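Local coordinates for putative fructosamine-3-kinase (Thermobifida fusca YX, PDB 3F7W), which probably acts as a kinase of the fructosamine kinase family, transferring phosphate to sugar-modified amines, although its own substrate is not established, at residues 93-98 and 201-206. Residues are numbered along the deposited sequence; the frame is centred on the assembly and turned at random.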
loop_
_atom_site.group_PDB
_atom_site.type_symbol
_atom_site.label_atom_id
_atom_site.label_comp_id
_atom_site.label_asym_id
_atom_site.label_seq_id
_atom_site.Cartn_x
_atom_site.Cartn_y
_atom_site.Cartn_z
ATOM N N ASP A 93 -6.167 10.597 14.695
ATOM C CA ASP A 93 -7.548 10.465 15.180
ATOM C C ASP A 93 -8.498 10.658 14.012
ATOM O O ASP A 93 -8.629 11.763 13.467
ATOM C CB ASP A 93 -7.849 11.453 16.302
ATOM C CG ASP A 93 -7.296 10.979 17.656
ATOM O OD1 ASP A 93 -7.663 9.860 18.130
ATOM O OD2 ASP A 93 -6.488 11.732 18.223
ATOM N N GLU A 94 -9.150 9.572 13.637
ATOM C CA GLU A 94 -9.967 9.557 12.429
ATOM C C GLU A 94 -11.205 10.425 12.600
ATOM O O GLU A 94 -11.705 10.640 13.720
ATOM C CB GLU A 94 -10.444 8.150 12.103
ATOM C CG GLU A 94 -9.366 7.171 11.820
ATOM C CD GLU A 94 -9.919 5.786 11.580
ATOM O OE1 GLU A 94 -10.710 5.614 10.618
ATOM O OE2 GLU A 94 -9.535 4.875 12.341
ATOM N N ARG A 95 -11.693 10.893 11.468
ATOM C CA ARG A 95 -12.866 11.728 11.370
ATOM C C ARG A 95 -13.736 11.112 10.299
ATOM O O ARG A 95 -13.232 10.378 9.447
ATOM C CB ARG A 95 -12.470 13.133 10.946
ATOM C CG ARG A 95 -11.557 13.857 11.917
ATOM C CD ARG A 95 -12.289 14.268 13.200
ATOM N NE ARG A 95 -13.294 15.297 12.909
ATOM C CZ ARG A 95 -14.588 15.260 13.247
ATOM N NH1 ARG A 95 -15.114 14.269 13.971
ATOM N NH2 ARG A 95 -15.370 16.266 12.875
ATOM N N PRO A 96 -15.049 11.374 10.342
ATOM C CA PRO A 96 -15.897 10.910 9.261
ATOM C C PRO A 96 -15.473 11.514 7.919
ATOM O O PRO A 96 -14.980 12.639 7.888
ATOM C CB PRO A 96 -17.294 11.399 9.666
ATOM C CG PRO A 96 -17.215 11.570 11.146
ATOM C CD PRO A 96 -15.826 12.054 11.392
ATOM N N PRO A 97 -15.639 10.752 6.822
ATOM C CA PRO A 97 -15.329 11.275 5.491
ATOM C C PRO A 97 -16.251 12.413 5.129
ATOM O O PRO A 97 -17.423 12.397 5.502
ATOM C CB PRO A 97 -15.570 10.079 4.546
ATOM C CG PRO A 97 -15.777 8.882 5.409
ATOM C CD PRO A 97 -16.121 9.354 6.793
ATOM N N THR A 98 -15.717 13.399 4.427
ATOM C CA THR A 98 -16.480 14.530 3.919
ATOM C C THR A 98 -16.045 14.816 2.491
ATOM O O THR A 98 -14.904 14.532 2.120
ATOM C CB THR A 98 -16.261 15.791 4.765
ATOM O OG1 THR A 98 -14.861 16.108 4.813
ATOM C CG2 THR A 98 -16.801 15.614 6.202
ATOM N N LEU A 201 -7.244 7.028 6.399
ATOM C CA LEU A 201 -7.800 7.568 7.628
ATOM C C LEU A 201 -8.204 9.011 7.385
ATOM O O LEU A 201 -7.365 9.897 7.192
ATOM C CB LEU A 201 -6.789 7.501 8.768
ATOM C CG LEU A 201 -6.240 6.110 9.093
ATOM C CD1 LEU A 201 -5.446 6.176 10.383
ATOM C CD2 LEU A 201 -7.345 5.082 9.196
ATOM N N TRP A 202 -9.505 9.230 7.376
ATOM C CA TRP A 202 -10.044 10.539 7.054
ATOM C C TRP A 202 -9.782 11.561 8.172
ATOM O O TRP A 202 -9.781 11.230 9.379
ATOM C CB TRP A 202 -11.526 10.423 6.715
ATOM C CG TRP A 202 -11.761 9.678 5.461
ATOM C CD1 TRP A 202 -11.859 8.328 5.316
ATOM C CD2 TRP A 202 -11.917 10.235 4.160
ATOM N NE1 TRP A 202 -12.079 8.009 3.997
ATOM C CE2 TRP A 202 -12.117 9.164 3.266
ATOM C CE3 TRP A 202 -11.917 11.539 3.664
ATOM C CZ2 TRP A 202 -12.313 9.352 1.903
ATOM C CZ3 TRP A 202 -12.109 11.729 2.296
ATOM C CH2 TRP A 202 -12.311 10.636 1.435
ATOM N N GLN A 203 -9.530 12.785 7.726
ATOM C CA GLN A 203 -9.303 13.952 8.564
ATOM C C GLN A 203 -10.257 15.046 8.089
ATOM O O GLN A 203 -10.950 14.871 7.093
ATOM C CB GLN A 203 -7.856 14.409 8.391
ATOM C CG GLN A 203 -6.820 13.352 8.831
ATOM C CD GLN A 203 -6.783 13.182 10.327
ATOM O OE1 GLN A 203 -5.923 13.750 10.984
ATOM N NE2 GLN A 203 -7.718 12.408 10.879
ATOM N N ASP A 204 -10.313 16.159 8.814
ATOM C CA ASP A 204 -11.152 17.283 8.399
ATOM C C ASP A 204 -10.667 17.920 7.109
ATOM O O ASP A 204 -11.463 18.470 6.349
ATOM C CB ASP A 204 -11.176 18.354 9.498
ATOM C CG ASP A 204 -11.865 17.877 10.771
ATOM O OD1 ASP A 204 -12.867 17.126 10.683
ATOM O OD2 ASP A 204 -11.375 18.253 11.858
ATOM N N ASP A 205 -9.365 17.850 6.863
ATOM C CA ASP A 205 -8.725 18.631 5.804
ATOM C C ASP A 205 -8.050 17.757 4.746
ATOM O O ASP A 205 -7.194 18.219 4.023
ATOM C CB ASP A 205 -7.699 19.597 6.426
ATOM C CG ASP A 205 -6.589 18.878 7.183
ATOM O OD1 ASP A 205 -6.721 17.659 7.475
ATOM O OD2 ASP A 205 -5.574 19.544 7.503
ATOM N N GLY A 206 -8.468 16.506 4.626
ATOM C CA GLY A 206 -7.816 15.552 3.743
ATOM C C GLY A 206 -7.830 14.190 4.386
ATOM O O GLY A 206 -8.740 13.868 5.139
HETATM O O HOH W 1 -5.240 13.256 13.612
HETATM O O HOH W 2 -11.302 7.160 8.531
HETATM O O HOH W 3 -13.453 14.214 6.409
HETATM O O HOH W 4 -14.121 18.216 6.544
#
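R95 N donates a hydrogen bond to W202 O at 2.9 Å, tying the linker of this protein-kinase-like fold, the loop from strand 86-90 to helix 99-114, onto the hairpin of strands 200-203 and 206-209. W202 O takes a second bond, from Q203 NE2 on the other face of its carbonyl plane, nearly straight at 174°. The same amide nitrogen also reaches D93 O at 2.8 Å, so both hydrogens of NE2 are engaged, one on W202 O and one on D93 O; the bend at chi2 (-71°) turns CD back toward the linker. At the far side of that amide, OE1 accepts from a water that in turn accepts from D93 N.

Another water accepts from W202 N and donates to E94 OE1, while the E94 carboxylate carbon rests on L201 CD2. P97 packs on one face of the W202 indole, its CB over the ring centre in a CH-pi contact, and A101 and A102 of helix 99-114 touch the tryptophan too. An alanine at W202 would probably leave P97 without its flat support and open a gap beside helix 99-114.

Further along, a water donates to P96 O and Q203 O and accepts from T98 OG1, the hydroxyl that caps A101 N. A salt bridge between two exposed side chains completes the contact: R95 NE meets D204 OD1 at 2.9 Å on its syn side, with guanidinium and carboxylate planes 75° apart.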